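Local coordinates for 2-Cys Peroxiredoxin (Plasmodium vivax SaI-1, PDB 2I81), which probably reduces hydrogen peroxide and organic hydroperoxides through paired redox-active cysteines, as typical 2-Cys peroxiredoxins do, at residues I175-H180 against D186-N191; V197-S202 against A207-T212. All blocks are in the same frame, centred on the assembly; numbering follows the deposited sequence.

Interaction 1 of 2, residues I175-H180 against D186-N191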
loop_
_atom_site.group_PDB
_atom_site.type_symbol
_atom_site.label_atom_id
_atom_site.label_comp_id
_atom_site.label_asym_id
_atom_site.label_seq_id
_atom_site.Cartn_x
_atom_site.Cartn_y
_atom_site.Cartn_z
ATOM N N ILE A 175 33.698 -32.953 -3.029
ATOM C CA ILE A 175 33.286 -33.516 -4.319
ATOM C C ILE A 175 33.249 -35.043 -4.251
ATOM O O ILE A 175 32.290 -35.667 -4.711
ATOM C CB ILE A 175 34.217 -33.058 -5.482
ATOM C CG1 ILE A 175 34.117 -31.543 -5.695
ATOM C CG2 ILE A 175 33.867 -33.781 -6.785
ATOM C CD1 ILE A 175 35.287 -30.939 -6.459
ATOM N N ASP A 176 34.289 -35.631 -3.660
ATOM C CA ASP A 176 34.371 -37.078 -3.474
ATOM C C ASP A 176 33.233 -37.621 -2.610
ATOM O O ASP A 176 32.673 -38.675 -2.915
ATOM C CB ASP A 176 35.725 -37.474 -2.874
ATOM C CG ASP A 176 36.855 -37.433 -3.891
ATOM O OD1 ASP A 176 36.580 -37.458 -5.110
ATOM O OD2 ASP A 176 38.029 -37.383 -3.468
ATOM N N ALA A 177 32.898 -36.897 -1.542
ATOM C CA ALA A 177 31.833 -37.302 -0.622
ATOM C C ALA A 177 30.450 -37.253 -1.270
ATOM O O ALA A 177 29.631 -38.153 -1.067
ATOM C CB ALA A 177 31.865 -36.447 0.641
ATOM N N ILE A 178 30.203 -36.198 -2.046
ATOM C CA ILE A 178 28.936 -36.015 -2.759
ATOM C C ILE A 178 28.747 -37.083 -3.834
ATOM O O ILE A 178 27.663 -37.661 -3.963
ATOM C CB ILE A 178 28.827 -34.592 -3.374
ATOM C CG1 ILE A 178 28.714 -33.550 -2.259
ATOM C CG2 ILE A 178 27.616 -34.482 -4.310
ATOM C CD1 ILE A 178 29.082 -32.153 -2.667
ATOM N N GLN A 179 29.811 -37.347 -4.590
ATOM C CA GLN A 179 29.778 -38.347 -5.654
ATOM C C GLN A 179 29.678 -39.768 -5.101
ATOM O O GLN A 179 29.104 -40.650 -5.748
ATOM C CB GLN A 179 30.986 -38.193 -6.581
ATOM C CG GLN A 179 30.929 -36.920 -7.421
ATOM C CD GLN A 179 32.131 -36.730 -8.326
ATOM O OE1 GLN A 179 33.192 -37.322 -8.118
ATOM N NE2 GLN A 179 31.971 -35.889 -9.340
ATOM N N HIS A 180 30.230 -39.981 -3.905
ATOM C CA HIS A 180 30.084 -41.257 -3.207
ATOM C C HIS A 180 28.629 -41.493 -2.804
ATOM O O HIS A 180 28.094 -42.582 -3.025
ATOM C CB HIS A 180 30.992 -41.323 -1.978
ATOM C CG HIS A 180 31.138 -42.701 -1.411
ATOM N ND1 HIS A 180 30.335 -43.179 -0.399
ATOM C CD2 HIS A 180 31.989 -43.706 -1.723
ATOM C CE1 HIS A 180 30.689 -44.419 -0.108
ATOM N NE2 HIS A 180 31.691 -44.761 -0.897
ATOM N N ASP A 186 24.800 -44.307 0.310
ATOM C CA ASP A 186 25.480 -44.213 1.593
ATOM C C ASP A 186 25.679 -42.759 1.991
ATOM O O ASP A 186 25.791 -41.873 1.142
ATOM C CB ASP A 186 26.845 -44.910 1.534
ATOM C CG ASP A 186 26.790 -46.361 1.985
ATOM O OD1 ASP A 186 25.827 -47.073 1.626
ATOM O OD2 ASP A 186 27.722 -46.796 2.695
ATOM N N VAL A 187 25.725 -42.534 3.296
ATOM C CA VAL A 187 25.939 -41.219 3.874
ATOM C C VAL A 187 27.393 -41.113 4.361
ATOM O O VAL A 187 27.946 -42.081 4.893
ATOM C CB VAL A 187 24.885 -40.962 4.991
ATOM C CG1 VAL A 187 25.525 -40.736 6.354
ATOM C CG2 VAL A 187 23.943 -39.829 4.598
ATOM N N CYS A 188 28.012 -39.949 4.157
ATOM C CA CYS A 188 29.425 -39.761 4.500
ATOM C C CYS A 188 29.607 -39.143 5.888
ATOM O O CYS A 188 29.099 -38.051 6.149
ATOM C CB CYS A 188 30.132 -38.917 3.436
ATOM S SG CYS A 188 30.239 -39.712 1.816
ATOM N N PRO A 189 30.335 -39.842 6.784
ATOM C CA PRO A 189 30.488 -39.364 8.160
ATOM C C PRO A 189 31.497 -38.221 8.270
ATOM O O PRO A 189 32.033 -37.770 7.253
ATOM C CB PRO A 189 30.997 -40.603 8.899
ATOM C CG PRO A 189 31.752 -41.359 7.866
ATOM C CD PRO A 189 31.055 -41.111 6.559
ATOM N N ALA A 190 31.744 -37.756 9.494
ATOM C CA ALA A 190 32.744 -36.722 9.735
ATOM C C ALA A 190 34.119 -37.197 9.269
ATOM O O ALA A 190 34.499 -38.345 9.518
ATOM C CB ALA A 190 32.782 -36.354 11.204
ATOM N N ASN A 191 34.840 -36.316 8.575
ATOM C CA ASN A 191 36.226 -36.562 8.142
ATOM C C ASN A 191 36.427 -37.640 7.066
ATOM O O ASN A 191 37.526 -38.188 6.938
ATOM C CB ASN A 191 37.123 -36.891 9.346
ATOM C CG ASN A 191 37.369 -35.701 10.245
ATOM O OD1 ASN A 191 37.405 -35.840 11.468
ATOM N ND2 ASN A 191 37.560 -34.531 9.649
#
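The imidazole of His180 meets two side chains of 186-191, Cys188 and Asp186, both at a slant that is neither clearly over a face nor clearly at the rim. Cys188 SG stands 5.0 Å from the centroid of the His180 ring, on a line 58° from the ring normal, so the sulfur-aromatic contact is oblique. The same imidazole also meets the rings of Tyr184 and Trp192, with the planes at about 35° and 50° respectively. The nearest ring atom to the sulfur is ND1, with His180 ND1 and Cys188 SG 4.1 Å apart, while His180 CE1 comes to 4.2 Å from Asp186 CB. The imidazole reaches the loop because CG is anti to the backbone N, which swings it off the helix side.

The sulfur itself is seated mainly on the helix. Cys188 SG lies 3.3 Å from Ala177 O, a close approach with no assigned hydrogen bond, and its distance to Ala177 CB is 3.8 Å. Cys188 CB adds a contact of 4.1 Å with the same Ala177 CB, and the CA atoms of Ala177 and Cys188 are 6.2 Å apart. No hydrogen bond joins the segments, and they bury 190 Å² in total.

Trp192 packs on Ala177 as well. Cys188 is probably the resolving cysteine, as in typical 2-Cys peroxiredoxins, and the backbone of 186-191 bonds to the second subunit. Helix 168-184 turns its other side inward, with Ile175 and Ile178 packing on strand 140-148 and Gln179 on strand 54-59.

Interaction 2 of 2, residues V197-S202 against A207-T212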
loop_
_atom_site.group_PDB
_atom_site.type_symbol
_atom_site.label_atom_id
_atom_site.label_comp_id
_atom_site.label_asym_id
_atom_site.label_seq_id
_atom_site.Cartn_x
_atom_site.Cartn_y
_atom_site.Cartn_z
ATOM N N VAL A 197 35.496 -45.698 5.602
ATOM C CA VAL A 197 34.211 -46.385 5.742
ATOM C C VAL A 197 33.023 -45.413 5.786
ATOM O O VAL A 197 33.004 -44.466 6.575
ATOM C CB VAL A 197 34.213 -47.381 6.951
ATOM C CG1 VAL A 197 34.585 -46.685 8.262
ATOM C CG2 VAL A 197 32.882 -48.124 7.069
ATOM N N SER A 198 32.051 -45.657 4.909
ATOM C CA SER A 198 30.819 -44.871 4.855
ATOM C C SER A 198 29.715 -45.506 5.709
ATOM O O SER A 198 29.993 -46.371 6.544
ATOM C CB SER A 198 30.362 -44.683 3.404
ATOM O OG SER A 198 30.204 -45.931 2.750
ATOM N N MET A 199 28.471 -45.082 5.492
ATOM C CA MET A 199 27.364 -45.429 6.383
ATOM C C MET A 199 26.012 -45.375 5.669
ATOM O O MET A 199 25.709 -44.400 4.984
ATOM C CB MET A 199 27.359 -44.459 7.570
ATOM C CG MET A 199 26.233 -44.648 8.577
ATOM S SD MET A 199 25.860 -43.146 9.510
ATOM C CE MET A 199 27.462 -42.758 10.235
ATOM N N LYS A 200 25.203 -46.419 5.839
ATOM C CA LYS A 200 23.823 -46.402 5.344
ATOM C C LYS A 200 22.930 -45.559 6.266
ATOM O O LYS A 200 23.014 -45.685 7.491
ATOM C CB LYS A 200 23.268 -47.826 5.164
ATOM C CG LYS A 200 23.463 -48.772 6.352
ATOM C CD LYS A 200 22.870 -50.155 6.083
ATOM C CE LYS A 200 23.773 -51.008 5.197
ATOM N NZ LYS A 200 23.196 -52.360 4.954
ATOM N N PRO A 201 22.081 -44.685 5.679
ATOM C CA PRO A 201 21.237 -43.777 6.463
ATOM C C PRO A 201 20.054 -44.488 7.127
ATOM O O PRO A 201 18.895 -44.267 6.764
ATOM C CB PRO A 201 20.764 -42.753 5.426
ATOM C CG PRO A 201 20.770 -43.492 4.141
ATOM C CD PRO A 201 21.878 -44.507 4.226
ATOM N N SER A 202 20.370 -45.340 8.098
ATOM C CA SER A 202 19.373 -46.078 8.862
ATOM C C SER A 202 19.802 -46.178 10.324
ATOM O O SER A 202 20.905 -45.764 10.689
ATOM C CB SER A 202 19.157 -47.472 8.262
ATOM O OG SER A 202 20.363 -48.220 8.252
ATOM N N ALA A 207 25.261 -47.389 13.635
ATOM C CA ALA A 207 24.760 -47.663 14.975
ATOM C C ALA A 207 25.824 -48.757 15.055
ATOM O O ALA A 207 26.345 -49.132 16.121
ATOM C CB ALA A 207 23.383 -48.265 14.957
ATOM N N GLN A 208 26.126 -49.231 13.841
ATOM C CA GLN A 208 27.270 -50.052 13.489
ATOM C C GLN A 208 28.492 -49.167 13.222
ATOM O O GLN A 208 29.605 -49.530 13.608
ATOM C CB GLN A 208 26.933 -50.875 12.237
ATOM C CG GLN A 208 28.022 -51.834 11.769
ATOM C CD GLN A 208 27.714 -52.452 10.416
ATOM O OE1 GLN A 208 26.731 -53.178 10.259
ATOM N NE2 GLN A 208 28.558 -52.167 9.431
ATOM N N TYR A 209 28.291 -48.017 12.569
ATOM C CA TYR A 209 29.417 -47.127 12.252
ATOM C C TYR A 209 30.074 -46.517 13.487
ATOM O O TYR A 209 31.294 -46.433 13.553
ATOM C CB TYR A 209 29.056 -46.006 11.262
ATOM C CG TYR A 209 30.237 -45.080 11.017
ATOM C CD1 TYR A 209 31.150 -45.342 9.999
ATOM C CD2 TYR A 209 30.468 -43.972 11.843
ATOM C CE1 TYR A 209 32.247 -44.513 9.788
ATOM C CE2 TYR A 209 31.566 -43.143 11.642
ATOM C CZ TYR A 209 32.450 -43.419 10.614
ATOM O OH TYR A 209 33.534 -42.599 10.405
ATOM N N LEU A 210 29.276 -46.078 14.454
ATOM C CA LEU A 210 29.826 -45.419 15.640
ATOM C C LEU A 210 30.620 -46.369 16.544
ATOM O O LEU A 210 31.064 -45.969 17.625
ATOM C CB LEU A 210 28.704 -44.753 16.453
ATOM C CG LEU A 210 27.823 -43.672 15.815
ATOM C CD1 LEU A 210 26.613 -43.395 16.693
ATOM C CD2 LEU A 210 28.597 -42.385 15.547
ATOM N N SER A 211 30.829 -47.610 16.095
ATOM C CA SER A 211 31.081 -48.691 17.047
ATOM C C SER A 211 32.147 -49.804 16.830
ATOM O O SER A 211 32.134 -50.748 17.632
ATOM C CB SER A 211 29.737 -49.395 17.349
ATOM O OG SER A 211 28.670 -48.466 17.493
ATOM N N THR A 212 33.087 -49.788 15.869
ATOM C CA THR A 212 33.846 -48.686 15.213
ATOM C C THR A 212 34.678 -47.680 16.046
ATOM O O THR A 212 35.829 -47.979 16.371
ATOM C CB THR A 212 33.205 -48.107 13.905
ATOM O OG1 THR A 212 32.860 -49.191 13.009
ATOM C CG2 THR A 212 34.204 -47.187 13.183
#
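Tyr209 meets Met199 and Val197 at different parts of its ring. The close part begins with the Met199 methyl, which approaches obliquely near CD2 and CG: Met199 CE is 3.6 Å from Tyr209 CD2. Met199 CE also lies 3.8 Å from Tyr209 CB. A bend at chi3 (-56°) turns this methyl back onto the tyrosine, and the two side chains cross at about a right angle. Val197 reaches CE1, at the far end of the ring, with both its methyl and its carbonyl: Tyr209 CE1 is 3.5 Å from Val197 CG1 and 3.3 Å from Val197 O.

The packing is uneven. Met199 is buried and packs on Val187 and on Phe66 of the second subunit, whereas Val197 is exposed and lies at the solvent side. Beyond the tyrosine this contact is loose: Ser211 and Thr212 are exposed and have no atom within 4.5 Å of 197-202, although Ser211 packs on Leu108 of the second subunit. Ser211 OG donates to Ala207 O at 2.8 Å, rising 45° out of the carbonyl plane.

Leu210 packs on Gly112 of the second subunit. A short C-terminal helix carrying an aromatic residue against a glycine-rich loop of the partner is consistent with the YF element (here Tyr-Leu) and GGLG loop (here Gly-Gly-Ile-Gly) of eukaryotic 2-Cys peroxiredoxins.

Interactions 1 and 2 follow one another along the C-terminal arm, their centres 13 Å apart, and join directly through 186-191 and 197-202. Val187 N lies 2.5 Å from Met199 O, a probable backbone hydrogen bond, although so short a distance makes its exact value doubtful. Asp186 OD2 lies 2.6 Å from Ser198 OG, a probable side-chain bond. The same serine oxygen packs against the histidine, with Ser198 OG 3.3 Å from His180 CE1. Pro189 CG approaches Tyr209 OH at 3.3 Å, bringing the terminal helix to the residue after Cys188. Both interactions touch the second subunit: Val187 packs on its Val67 and Met199 on its Phe66, consistent with an arm lying over the partner's active-site region.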